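Local coordinates for oxidoreductase (Listeria innocua, PDB 3E18), which is of unknown function but binds NAD and is probably a dehydrogenase of the Gfo/Idh/MocA oxidoreductase family, at residues Gly34-Asp37 with Lys42-Ala45; Glu55-Val60 with Ile83-Ala88; His118-Gln123 with Tyr308-Asp313; Asn157-Asp162 with Asp206-Gly211. One frame throughout, in Å; residues are numbered along the deposited sequence.

Contact 1. Residues Gly34-Asp37 with Lys42-Ala45; sequences GVFD and KREA. With NAD (nicotinamide-adenine-dinucleotide), chain E.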
loop_
_atom_site.group_PDB
_atom_site.type_symbol
_atom_site.label_atom_id
_atom_site.label_comp_id
_atom_site.label_asym_id
_atom_site.label_seq_id
_atom_site.Cartn_x
_atom_site.Cartn_y
_atom_site.Cartn_z
ATOM N N GLY A 34 -17.781 30.892 -28.859
ATOM C CA GLY A 34 -17.065 31.969 -28.206
ATOM C C GLY A 34 -16.636 31.693 -26.777
ATOM O O GLY A 34 -16.723 30.562 -26.286
ATOM N N VAL A 35 -16.183 32.751 -26.110
ATOM C CA VAL A 35 -15.491 32.645 -24.832
ATOM C C VAL A 35 -15.944 33.739 -23.861
ATOM O O VAL A 35 -16.076 34.900 -24.241
ATOM C CB VAL A 35 -13.946 32.773 -25.031
ATOM C CG1 VAL A 35 -13.229 32.953 -23.703
ATOM C CG2 VAL A 35 -13.382 31.578 -25.779
ATOM N N PHE A 36 -16.181 33.361 -22.606
ATOM C CA PHE A 36 -16.233 34.331 -21.518
ATOM C C PHE A 36 -15.223 34.003 -20.425
ATOM O O PHE A 36 -15.057 32.841 -20.042
ATOM C CB PHE A 36 -17.639 34.437 -20.904
ATOM C CG PHE A 36 -17.699 35.364 -19.721
ATOM C CD1 PHE A 36 -17.545 36.741 -19.893
ATOM C CD2 PHE A 36 -17.851 34.861 -18.430
ATOM C CE1 PHE A 36 -17.551 37.602 -18.801
ATOM C CE2 PHE A 36 -17.873 35.720 -17.332
ATOM C CZ PHE A 36 -17.723 37.091 -17.521
ATOM N N ASP A 37 -14.556 35.039 -19.930
ATOM C CA ASP A 37 -13.761 34.937 -18.711
ATOM C C ASP A 37 -14.021 36.178 -17.869
ATOM O O ASP A 37 -14.326 37.244 -18.400
ATOM C CB ASP A 37 -12.270 34.778 -19.030
ATOM C CG ASP A 37 -11.466 34.252 -17.844
ATOM O OD1 ASP A 37 -11.254 35.009 -16.868
ATOM O OD2 ASP A 37 -11.012 33.089 -17.898
ATOM N N LYS A 42 -7.829 37.732 -19.772
ATOM C CA LYS A 42 -8.116 36.464 -20.402
ATOM C C LYS A 42 -9.086 36.572 -21.570
ATOM O O LYS A 42 -9.024 35.770 -22.498
ATOM C CB LYS A 42 -8.581 35.443 -19.367
ATOM C CG LYS A 42 -7.501 34.414 -19.038
ATOM C CD LYS A 42 -6.372 34.955 -18.187
ATOM C CE LYS A 42 -6.499 34.494 -16.738
ATOM N NZ LYS A 42 -6.354 33.014 -16.564
ATOM N N ARG A 43 -9.965 37.568 -21.529
ATOM C CA ARG A 43 -10.858 37.842 -22.646
ATOM C C ARG A 43 -10.078 38.356 -23.861
ATOM O O ARG A 43 -10.364 37.953 -24.997
ATOM C CB ARG A 43 -11.957 38.829 -22.242
ATOM C CG ARG A 43 -13.018 38.233 -21.299
ATOM C CD ARG A 43 -14.295 39.073 -21.261
ATOM N NE ARG A 43 -14.061 40.460 -20.859
ATOM C CZ ARG A 43 -14.084 40.899 -19.600
ATOM N NH1 ARG A 43 -14.336 40.065 -18.597
ATOM N NH2 ARG A 43 -13.858 42.182 -19.343
ATOM N N GLU A 44 -9.095 39.224 -23.607
ATOM C CA GLU A 44 -8.185 39.733 -24.639
ATOM C C GLU A 44 -7.387 38.597 -25.263
ATOM O O GLU A 44 -7.258 38.520 -26.488
ATOM C CB GLU A 44 -7.202 40.746 -24.046
ATOM C CG GLU A 44 -7.786 42.106 -23.668
ATOM C CD GLU A 44 -6.873 42.903 -22.713
ATOM O OE1 GLU A 44 -7.362 43.877 -22.089
ATOM O OE2 GLU A 44 -5.672 42.556 -22.579
ATOM N N ALA A 45 -6.865 37.714 -24.410
ATOM C CA ALA A 45 -6.104 36.542 -24.847
ATOM C C ALA A 45 -6.899 35.607 -25.765
ATOM O O ALA A 45 -6.331 35.026 -26.694
ATOM C CB ALA A 45 -5.546 35.779 -23.642
HETATM P PA NAD E . -7.088 28.265 -14.307
HETATM O O1A NAD E . -5.931 28.044 -15.204
HETATM O O2A NAD E . -6.773 29.043 -13.096
HETATM O O5B NAD E . -8.290 28.950 -15.121
HETATM C C5B NAD E . -9.551 29.241 -14.562
HETATM C C4B NAD E . -10.120 30.430 -15.329
HETATM O O4B NAD E . -11.445 30.711 -14.917
HETATM C C3B NAD E . -9.296 31.690 -15.075
HETATM O O3B NAD E . -8.917 32.246 -16.312
HETATM C C2B NAD E . -10.247 32.606 -14.333
HETATM O O2B NAD E . -10.042 33.967 -14.635
HETATM C C1B NAD E . -11.604 32.109 -14.795
HETATM N N9A NAD E . -12.692 32.405 -13.850
HETATM C C8A NAD E . -12.638 32.401 -12.477
HETATM N N7A NAD E . -13.865 32.715 -11.998
HETATM C C5A NAD E . -14.693 32.922 -13.049
HETATM C C6A NAD E . -16.036 33.276 -13.131
HETATM N N6A NAD E . -16.777 33.293 -12.024
HETATM N N1A NAD E . -16.625 33.422 -14.378
HETATM C C2A NAD E . -15.892 33.226 -15.532
HETATM N N3A NAD E . -14.560 32.879 -15.441
HETATM C C4A NAD E . -13.970 32.731 -14.221
HETATM O O3 NAD E . -7.704 26.827 -13.883
HETATM P PN NAD E . -7.559 25.486 -14.735
HETATM O O1N NAD E . -6.326 24.763 -14.324
HETATM O O2N NAD E . -7.836 25.740 -16.167
HETATM O O5D NAD E . -8.796 24.601 -14.132
HETATM C C5D NAD E . -10.144 25.009 -14.216
HETATM C C4D NAD E . -11.069 23.790 -14.002
HETATM O O4D NAD E . -10.677 22.732 -14.858
HETATM C C3D NAD E . -11.001 23.224 -12.595
HETATM O O3D NAD E . -12.274 22.707 -12.236
HETATM C C2D NAD E . -10.038 22.059 -12.689
HETATM O O2D NAD E . -10.383 21.063 -11.754
HETATM C C1D NAD E . -10.279 21.581 -14.115
HETATM N N1N NAD E . -9.142 20.875 -14.761
HETATM C C2N NAD E . -9.396 19.626 -15.254
HETATM C C3N NAD E . -8.414 18.872 -15.885
HETATM C C7N NAD E . -8.819 17.620 -16.601
HETATM O O7N NAD E . -7.823 16.747 -17.063
HETATM N N7N NAD E . -10.112 17.352 -16.806
HETATM C C4N NAD E . -7.134 19.420 -16.053
HETATM C C5N NAD E . -6.876 20.704 -15.565
HETATM C C6N NAD E . -7.892 21.427 -14.928
#
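D37 and K42 meet at the adenosine ribose of NAD, where strand 30-36, the second strand of the Rossmann fold, runs out and helix 40-47 follows. The D37 carboxylate takes both ribose hydroxyls: O2B donates to D37 OD1 at 2.7 Å and O3B to D37 OD2 at 2.8 Å. An acid placed here is the classic Rossmann mark of a preference for NAD over NADP. K42 NZ donates to the same O3B at 2.7 Å, so this one hydroxyl is gripped by both residues. Getting there takes a lysine chain bent at three torsions, whose CB lies against D37 CG at 3.5 Å. D37 is held further by two backbone amides, that of Y13, in what looks like the glycine-rich loop of the fold, on OD2 and that of L39 on OD1. Beyond the ribose, the F36 ring comes to the adenine, with CE2 3.7 Å from NAD C2A, and the R43 guanidinium runs beside that ring, the two planes only 5° apart. R43, turned at chi3 (-57°), reaches back to the strand end: its NH1 donates to D37 O at 2.8 Å, with the oxygen near the guanidinium plane and NH1 in the carbonyl plane.

Contact 2. Residues Glu55-Val60 with Ile83-Ala88; sequences ESYEAV and ISALEA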
loop_
_atom_site.group_PDB
_atom_site.type_symbol
_atom_site.label_atom_id
_atom_site.label_comp_id
_atom_site.label_asym_id
_atom_site.label_seq_id
_atom_site.Cartn_x
_atom_site.Cartn_y
_atom_site.Cartn_z
ATOM N N GLU A 55 -18.936 39.963 -23.093
ATOM C CA GLU A 55 -18.588 40.918 -22.038
ATOM C C GLU A 55 -19.061 40.481 -20.649
ATOM O O GLU A 55 -18.532 40.939 -19.632
ATOM C CB GLU A 55 -19.127 42.319 -22.365
ATOM C CG GLU A 55 -18.518 42.965 -23.616
ATOM C CD GLU A 55 -17.011 43.176 -23.509
ATOM O OE1 GLU A 55 -16.551 43.738 -22.491
ATOM O OE2 GLU A 55 -16.288 42.781 -24.450
ATOM N N SER A 56 -20.055 39.598 -20.610
ATOM C CA SER A 56 -20.598 39.117 -19.349
ATOM C C SER A 56 -21.128 37.699 -19.497
ATOM O O SER A 56 -21.449 37.257 -20.598
ATOM C CB SER A 56 -21.713 40.043 -18.857
ATOM O OG SER A 56 -22.855 39.927 -19.686
ATOM N N TYR A 57 -21.230 36.994 -18.375
ATOM C CA TYR A 57 -21.814 35.662 -18.378
ATOM C C TYR A 57 -23.306 35.761 -18.680
ATOM O O TYR A 57 -23.848 34.948 -19.420
ATOM C CB TYR A 57 -21.537 34.946 -17.053
ATOM C CG TYR A 57 -21.986 33.503 -17.031
ATOM C CD1 TYR A 57 -21.538 32.594 -17.996
ATOM C CD2 TYR A 57 -22.847 33.041 -16.036
ATOM C CE1 TYR A 57 -21.961 31.257 -17.975
ATOM C CE2 TYR A 57 -23.261 31.707 -16.002
ATOM C CZ TYR A 57 -22.807 30.826 -16.975
ATOM O OH TYR A 57 -23.204 29.507 -16.958
ATOM N N GLU A 58 -23.946 36.799 -18.141
ATOM C CA GLU A 58 -25.327 37.163 -18.477
ATOM C C GLU A 58 -25.557 37.255 -19.994
ATOM O O GLU A 58 -26.581 36.799 -20.493
ATOM C CB GLU A 58 -25.678 38.490 -17.790
ATOM C CG GLU A 58 -27.135 38.963 -17.934
ATOM C CD GLU A 58 -27.389 40.357 -17.326
ATOM O OE1 GLU A 58 -26.414 41.049 -16.936
ATOM O OE2 GLU A 58 -28.574 40.762 -17.243
ATOM N N ALA A 59 -24.596 37.823 -20.724
ATOM C CA ALA A 59 -24.695 37.971 -22.187
ATOM C C ALA A 59 -24.578 36.651 -22.946
ATOM O O ALA A 59 -25.197 36.481 -23.999
ATOM C CB ALA A 59 -23.647 38.959 -22.691
ATOM N N VAL A 60 -23.775 35.722 -22.416
ATOM C CA VAL A 60 -23.693 34.369 -22.961
ATOM C C VAL A 60 -25.053 33.696 -22.843
ATOM O O VAL A 60 -25.560 33.103 -23.790
ATOM C CB VAL A 60 -22.655 33.513 -22.193
ATOM C CG1 VAL A 60 -22.669 32.071 -22.685
ATOM C CG2 VAL A 60 -21.269 34.096 -22.319
ATOM N N ILE A 83 -26.015 25.984 -12.662
ATOM C CA ILE A 83 -27.451 26.180 -12.417
ATOM C C ILE A 83 -27.959 27.386 -13.225
ATOM O O ILE A 83 -28.991 27.296 -13.867
ATOM C CB ILE A 83 -27.768 26.295 -10.902
ATOM C CG1 ILE A 83 -27.541 24.937 -10.222
ATOM C CG2 ILE A 83 -29.201 26.835 -10.668
ATOM C CD1 ILE A 83 -27.650 24.959 -8.702
ATOM N N SER A 84 -27.192 28.474 -13.260
ATOM C CA SER A 84 -27.521 29.615 -14.124
ATOM C C SER A 84 -27.678 29.255 -15.596
ATOM O O SER A 84 -28.609 29.727 -16.251
ATOM C CB SER A 84 -26.464 30.714 -14.007
ATOM O OG SER A 84 -26.555 31.309 -12.738
ATOM N N ALA A 85 -26.755 28.450 -16.125
ATOM C CA ALA A 85 -26.808 28.074 -17.537
ATOM C C ALA A 85 -28.011 27.190 -17.804
ATOM O O ALA A 85 -28.752 27.406 -18.770
ATOM C CB ALA A 85 -25.525 27.390 -17.960
ATOM N N LEU A 86 -28.236 26.220 -16.925
ATOM C CA LEU A 86 -29.404 25.360 -17.040
ATOM C C LEU A 86 -30.703 26.166 -17.078
ATOM O O LEU A 86 -31.463 26.031 -18.036
ATOM C CB LEU A 86 -29.437 24.290 -15.948
ATOM C CG LEU A 86 -28.335 23.225 -16.094
ATOM C CD1 LEU A 86 -28.159 22.465 -14.799
ATOM C CD2 LEU A 86 -28.582 22.264 -17.273
ATOM N N GLU A 87 -30.920 27.029 -16.078
ATOM C CA GLU A 87 -32.108 27.907 -16.020
ATOM C C GLU A 87 -32.308 28.739 -17.273
ATOM O O GLU A 87 -33.438 28.973 -17.690
ATOM C CB GLU A 87 -32.051 28.866 -14.824
ATOM C CG GLU A 87 -32.153 28.211 -13.459
ATOM C CD GLU A 87 -33.557 27.694 -13.120
ATOM O OE1 GLU A 87 -34.488 27.776 -13.965
ATOM O OE2 GLU A 87 -33.719 27.210 -11.980
ATOM N N ALA A 88 -31.203 29.190 -17.859
ATOM C CA ALA A 88 -31.228 29.908 -19.130
ATOM C C ALA A 88 -31.511 29.040 -20.378
ATOM O O ALA A 88 -31.628 29.564 -21.482
ATOM C CB ALA A 88 -29.934 30.710 -19.294
#
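Two neighbouring helices of the NAD-binding domain, 57-62 and 78-87, meet where the Y57 side chain spans the gap to S84 and A85. The ring does the bridging. With CG anti to the backbone N (chi1 -174°), it leaves the first turn of its helix and points at the other one, so that the far end of the phenol makes the contact. Its CE2 comes 3.9 Å from S84 CB, which lies at the ring edge near the ring plane. The hydroxyl goes further: Y57 OH sits 3.3 Å from A85 CB and 3.8 Å from A85 N. That closeness is explained by L81, one turn earlier in the same helix, whose carbonyl oxygen is hydrogen-bonded to Y57 OH. S84 turns its own OG to the carbonyl of E80.

Both helices belong to the alpha/beta layering of the Rossmann fold and lie against the parallel sheet: Y57, V60 and A85 all touch V69 on strand 68-71, the strand that comes between the two helices in the chain. L61 fills in from the first helix, touching S84 and A85, while L86 is turned to helix 102-115. At the start of helix 57-62, S56 is the N-cap, and its OG accepts from A59 N at 2.9 Å with an N-H...O angle of 141°, a capping bond at the first turn of the helix.

Contact 3. Residues His118-Gln123 with Tyr308-Asp313; sequences HFMVHQ and YNNFVD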
loop_
_atom_site.group_PDB
_atom_site.type_symbol
_atom_site.label_atom_id
_atom_site.label_comp_id
_atom_site.label_asym_id
_atom_site.label_seq_id
_atom_site.Cartn_x
_atom_site.Cartn_y
_atom_site.Cartn_z
ATOM N N HIS A 118 -29.295 18.945 -20.507
ATOM C CA HIS A 118 -28.311 17.948 -20.098
ATOM C C HIS A 118 -27.144 18.580 -19.355
ATOM O O HIS A 118 -26.650 19.664 -19.713
ATOM C CB HIS A 118 -27.792 17.127 -21.294
ATOM C CG HIS A 118 -28.831 16.267 -21.941
ATOM N ND1 HIS A 118 -29.256 15.073 -21.398
ATOM C CD2 HIS A 118 -29.527 16.425 -23.091
ATOM C CE1 HIS A 118 -30.179 14.539 -22.178
ATOM N NE2 HIS A 118 -30.362 15.341 -23.212
ATOM N N PHE A 119 -26.713 17.890 -18.309
ATOM C CA PHE A 119 -25.501 18.252 -17.590
ATOM C C PHE A 119 -24.563 17.047 -17.672
ATOM O O PHE A 119 -24.981 15.927 -17.374
ATOM C CB PHE A 119 -25.838 18.569 -16.123
ATOM C CG PHE A 119 -24.637 18.827 -15.267
ATOM C CD1 PHE A 119 -24.083 20.096 -15.205
ATOM C CD2 PHE A 119 -24.041 17.796 -14.540
ATOM C CE1 PHE A 119 -22.971 20.345 -14.414
ATOM C CE2 PHE A 119 -22.912 18.038 -13.770
ATOM C CZ PHE A 119 -22.385 19.312 -13.704
ATOM N N MET A 120 -23.310 17.284 -18.053
ATOM C CA MET A 120 -22.300 16.214 -18.162
ATOM C C MET A 120 -20.984 16.624 -17.531
ATOM O O MET A 120 -20.508 17.725 -17.775
ATOM C CB MET A 120 -22.052 15.852 -19.637
ATOM C CG MET A 120 -21.082 14.657 -19.870
ATOM S SD MET A 120 -21.063 13.954 -21.546
ATOM C CE MET A 120 -22.552 12.965 -21.439
ATOM N N VAL A 121 -20.396 15.726 -16.740
ATOM C CA VAL A 121 -19.065 15.933 -16.155
ATOM C C VAL A 121 -17.970 15.518 -17.129
ATOM O O VAL A 121 -18.048 14.460 -17.731
ATOM C CB VAL A 121 -18.926 15.116 -14.884
ATOM N N HIS A 122 -16.932 16.330 -17.245
ATOM C CA HIS A 122 -15.825 16.014 -18.114
ATOM C C HIS A 122 -14.852 15.048 -17.452
ATOM O O HIS A 122 -13.772 15.441 -17.013
ATOM C CB HIS A 122 -15.087 17.286 -18.524
ATOM C CG HIS A 122 -14.122 17.073 -19.646
ATOM N ND1 HIS A 122 -12.855 17.616 -19.653
ATOM C CD2 HIS A 122 -14.232 16.359 -20.790
ATOM C CE1 HIS A 122 -12.231 17.259 -20.761
ATOM N NE2 HIS A 122 -13.046 16.503 -21.473
ATOM N N GLN A 123 -15.238 13.776 -17.377
ATOM C CA GLN A 123 -14.331 12.755 -16.862
ATOM C C GLN A 123 -13.483 12.196 -18.004
ATOM O O GLN A 123 -13.624 11.057 -18.399
ATOM C CB GLN A 123 -15.116 11.675 -16.081
ATOM C CG GLN A 123 -15.916 12.234 -14.865
ATOM C CD GLN A 123 -15.064 12.777 -13.707
ATOM O OE1 GLN A 123 -13.839 12.605 -13.651
ATOM N NE2 GLN A 123 -15.723 13.436 -12.776
ATOM N N TYR A 308 -16.757 14.333 -26.307
ATOM C CA TYR A 308 -17.566 15.365 -26.939
ATOM C C TYR A 308 -18.503 14.856 -28.025
ATOM O O TYR A 308 -19.569 15.436 -28.215
ATOM C CB TYR A 308 -16.679 16.495 -27.467
ATOM C CG TYR A 308 -16.454 17.604 -26.469
ATOM C CD1 TYR A 308 -15.181 17.872 -25.971
ATOM C CD2 TYR A 308 -17.521 18.392 -26.018
ATOM C CE1 TYR A 308 -14.971 18.900 -25.063
ATOM C CE2 TYR A 308 -17.318 19.419 -25.118
ATOM C CZ TYR A 308 -16.039 19.673 -24.649
ATOM O OH TYR A 308 -15.834 20.691 -23.756
ATOM N N ASN A 309 -18.145 13.763 -28.707
ATOM C CA ASN A 309 -19.063 13.155 -29.669
ATOM C C ASN A 309 -20.179 12.434 -28.951
ATOM O O ASN A 309 -21.324 12.418 -29.409
ATOM C CB ASN A 309 -18.346 12.204 -30.630
ATOM C CG ASN A 309 -17.617 12.942 -31.734
ATOM O OD1 ASN A 309 -18.031 14.020 -32.157
ATOM N ND2 ASN A 309 -16.526 12.363 -32.209
ATOM N N ASN A 310 -19.848 11.859 -27.808
ATOM C CA ASN A 310 -20.885 11.264 -26.970
ATOM C C ASN A 310 -21.866 12.312 -26.406
ATOM O O ASN A 310 -23.073 12.066 -26.347
ATOM C CB ASN A 310 -20.267 10.476 -25.830
ATOM C CG ASN A 310 -21.315 9.884 -24.922
ATOM O OD1 ASN A 310 -21.330 10.137 -23.718
ATOM N ND2 ASN A 310 -22.231 9.146 -25.505
ATOM N N PHE A 311 -21.332 13.442 -25.951
ATOM C CA PHE A 311 -22.130 14.583 -25.480
ATOM C C PHE A 311 -23.139 15.032 -26.557
ATOM O O PHE A 311 -24.321 15.186 -26.261
ATOM C CB PHE A 311 -21.217 15.756 -25.071
ATOM C CG PHE A 311 -21.964 17.011 -24.655
ATOM C CD1 PHE A 311 -22.693 17.048 -23.466
ATOM C CD2 PHE A 311 -21.921 18.158 -25.447
ATOM C CE1 PHE A 311 -23.388 18.204 -23.083
ATOM C CE2 PHE A 311 -22.601 19.320 -25.071
ATOM C CZ PHE A 311 -23.338 19.342 -23.892
ATOM N N VAL A 312 -22.664 15.203 -27.795
ATOM C CA VAL A 312 -23.529 15.518 -28.951
ATOM C C VAL A 312 -24.591 14.445 -29.202
ATOM O O VAL A 312 -25.770 14.767 -29.409
ATOM C CB VAL A 312 -22.699 15.813 -30.213
ATOM C CG1 VAL A 312 -23.593 16.025 -31.430
ATOM C CG2 VAL A 312 -21.879 17.052 -29.996
ATOM N N ASP A 313 -24.181 13.183 -29.141
ATOM C CA ASP A 313 -25.097 12.053 -29.320
ATOM C C ASP A 313 -26.186 12.029 -28.247
ATOM O O ASP A 313 -27.307 11.594 -28.510
ATOM C CB ASP A 313 -24.331 10.726 -29.280
ATOM C CG ASP A 313 -23.455 10.489 -30.518
ATOM O OD1 ASP A 313 -23.547 11.247 -31.512
ATOM O OD2 ASP A 313 -22.647 9.532 -30.480
#
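N310 OD1 accepts from the backbone amide of I322, and M120 CE lies 3.8 Å from that same N310 oxygen. ND2 of the same amide donates to E320 O, so bonds at both ends fix which way round the N310 amide sits and leave its oxygen beside the methionine. The contact packs helix 307-315 against strand 119-122, the last strand of the parallel Rossmann sheet and an outermost one within this chain. M120 crosses N310 at about a right angle but runs past F311 in the opposite direction. Its chain goes out nearly straight from the strand (chi1 -176°, chi2 166°) and bends only at chi3, -79°, which swings CE across to N310 while the sulfur stays by the phenylalanine. All three side chains are buried. F311 in turn rests on H91 and V93 of strand 91-95, so the helix lies over the two neighbouring strands together; P321 and F307 also touch M120. Further along the strand, H122 touches NAD and bonds through ND1 to E95 OE2. The sulfur meets F311 as a Met-aromatic contact at the ring edge: M120 SD is 5.3 Å from the ring centroid, 4.0 Å from both F311 CB and F311 CD1, and M120 CB is 4.1 Å from CD1.

Contact 4. Residues Asn157-Asp162 with Asp206-Gly211; sequences NGIPGD and DEVDDG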
loop_
_atom_site.group_PDB
_atom_site.type_symbol
_atom_site.label_atom_id
_atom_site.label_comp_id
_atom_site.label_asym_id
_atom_site.label_seq_id
_atom_site.Cartn_x
_atom_site.Cartn_y
_atom_site.Cartn_z
ATOM N N ASN A 157 6.538 17.590 -8.173
ATOM C CA ASN A 157 6.356 18.960 -8.643
ATOM C C ASN A 157 5.477 19.815 -7.724
ATOM O O ASN A 157 5.282 21.011 -7.973
ATOM C CB ASN A 157 5.833 18.965 -10.086
ATOM C CG ASN A 157 6.906 18.587 -11.097
ATOM O OD1 ASN A 157 8.074 18.941 -10.938
ATOM N ND2 ASN A 157 6.514 17.864 -12.145
ATOM N N GLY A 158 4.972 19.212 -6.647
ATOM C CA GLY A 158 4.142 19.942 -5.694
ATOM C C GLY A 158 2.745 20.205 -6.227
ATOM O O GLY A 158 2.280 19.505 -7.128
ATOM N N ILE A 159 2.078 21.208 -5.659
ATOM C CA ILE A 159 0.734 21.616 -6.079
ATOM C C ILE A 159 0.850 22.796 -7.060
ATOM O O ILE A 159 1.486 23.807 -6.733
ATOM C CB ILE A 159 -0.163 21.992 -4.859
ATOM C CG1 ILE A 159 -0.393 20.780 -3.948
ATOM C CG2 ILE A 159 -1.513 22.594 -5.299
ATOM C CD1 ILE A 159 -1.056 21.146 -2.623
ATOM N N PRO A 160 0.248 22.664 -8.265
ATOM C CA PRO A 160 0.427 23.666 -9.320
ATOM C C PRO A 160 -0.440 24.905 -9.121
ATOM O O PRO A 160 -1.527 24.816 -8.548
ATOM C CB PRO A 160 0.011 22.919 -10.590
ATOM C CG PRO A 160 -0.959 21.875 -10.124
ATOM C CD PRO A 160 -0.631 21.554 -8.693
ATOM N N GLY A 161 0.047 26.045 -9.613
ATOM C CA GLY A 161 -0.581 27.340 -9.358
ATOM C C GLY A 161 -0.388 27.773 -7.911
ATOM O O GLY A 161 0.629 27.386 -7.327
ATOM N N ASP A 162 -1.278 28.547 -7.267
ATOM C CA ASP A 162 -2.578 29.171 -7.666
ATOM C C ASP A 162 -3.737 28.756 -6.732
ATOM O O ASP A 162 -3.493 28.331 -5.601
ATOM C CB ASP A 162 -2.927 29.195 -9.186
ATOM C CG ASP A 162 -3.586 27.893 -9.720
ATOM O OD1 ASP A 162 -3.902 26.938 -8.961
ATOM O OD2 ASP A 162 -3.771 27.841 -10.962
ATOM N N ASP A 206 0.840 23.197 3.197
ATOM C CA ASP A 206 -0.316 23.953 2.713
ATOM C C ASP A 206 -1.556 23.655 3.531
ATOM O O ASP A 206 -1.583 22.692 4.306
ATOM C CB ASP A 206 -0.587 23.649 1.237
ATOM C CG ASP A 206 0.343 24.392 0.312
ATOM O OD1 ASP A 206 0.427 25.635 0.417
ATOM O OD2 ASP A 206 0.990 23.732 -0.526
ATOM N N GLU A 207 -2.592 24.476 3.355
ATOM C CA GLU A 207 -3.874 24.260 4.047
ATOM C C GLU A 207 -4.683 23.129 3.407
ATOM O O GLU A 207 -5.623 22.591 4.017
ATOM C CB GLU A 207 -4.692 25.562 4.120
ATOM C CG GLU A 207 -5.058 26.162 2.761
ATOM C CD GLU A 207 -5.858 27.450 2.876
ATOM O OE1 GLU A 207 -5.258 28.499 3.219
ATOM O OE2 GLU A 207 -7.079 27.416 2.605
ATOM N N VAL A 208 -4.299 22.765 2.186
ATOM C CA VAL A 208 -4.873 21.618 1.471
ATOM C C VAL A 208 -3.858 20.481 1.331
ATOM O O VAL A 208 -2.649 20.697 1.424
ATOM C CB VAL A 208 -5.367 22.001 0.056
ATOM C CG1 VAL A 208 -6.465 23.056 0.142
ATOM C CG2 VAL A 208 -4.210 22.493 -0.828
ATOM N N ASP A 209 -4.377 19.277 1.105
ATOM C CA ASP A 209 -3.563 18.072 0.949
ATOM C C ASP A 209 -2.704 18.098 -0.313
ATOM O O ASP A 209 -3.166 18.513 -1.376
ATOM C CB ASP A 209 -4.464 16.838 0.942
ATOM C CG ASP A 209 -5.392 16.789 -0.268
ATOM O OD1 ASP A 209 -6.426 17.493 -0.275
ATOM O OD2 ASP A 209 -5.089 16.032 -1.212
ATOM N N ASP A 210 -1.452 17.662 -0.190
ATOM C CA ASP A 210 -0.558 17.602 -1.346
ATOM C C ASP A 210 -0.468 16.162 -1.846
ATOM O O ASP A 210 0.289 15.827 -2.762
ATOM C CB ASP A 210 0.817 18.199 -1.019
ATOM C CG ASP A 210 1.498 17.521 0.166
ATOM O OD1 ASP A 210 1.813 16.320 0.064
ATOM O OD2 ASP A 210 1.750 18.200 1.189
ATOM N N GLY A 211 -1.245 15.292 -1.212
ATOM C CA GLY A 211 -1.279 13.921 -1.620
ATOM C C GLY A 211 -2.174 13.159 -0.669
ATOM O O GLY A 211 -2.566 13.673 0.365
#
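Beside the NAD pocket, two loops of the C-terminal domain close on each other through I159, which reaches into a surface formed by D206, V208, D209 and D210. One atom makes most of the contact. I159 CD1 lies 3.6 Å from D209 O, a backbone carbonyl oxygen. It is 3.8 Å from both CA and CB of D210, one carbon of the backbone and the first of the side chain. A methyl, V208 CG2, approaches I159 CD1 to 3.9 Å. The carboxylate oxygen D206 OD2 is also 3.9 Å from I159 CD1. A chi2 of 170° extends the ethyl arm and sets CD1 among these groups. Further back, I159 CG1 is 4.1 Å from D210 CB, the two side chains crossing at about a right angle.

D209 and D210 meet the isoleucine with backbone and CB atoms, and their carboxylates bond to other partners. D210 bonds through OD1 to S201 OG and through OD2 to L204 N, which ties the loop back to the end of strand 193-201. D209, its CB directed away from I159, accepts from the amide of V174 in the first turn of helix 173-188; that bond couples the loop to the helix, and M173 of the same helix touches I159. N157, exposed and near the start of the first loop, hydrogen-bonds E289 of the second subunit. The side chain of I159 also touches R164, which binds NAD. Both loops belong to the C-terminal domain of the Gfo/Idh/MocA fold, whose mixed sheet they flank, the first of them touching NAD through D162.

How the contacts relate
Contacts 1, 2 and 3 follow one another along the chain and all involve the Rossmann domain; contact 4 lies in the C-terminal domain. Contacts 1 and 2 are neighbours, centres 15 Å apart, and touch directly: F36, which touches the adenine, also packs on S56 and Y57 at the start of helix 57-62. Contacts 2 and 3 have centres 19 Å apart, yet L86 packs on H118. Contacts 1 and 3 share the parallel sheet, on its two outermost strands. Contact 3 brings helix 307-315 back to that sheet after the chain has passed through contact 4. Contacts 1 and 4, with centres 27 Å apart, approach NAD from different domains, consistent with a cofactor that both domains touch.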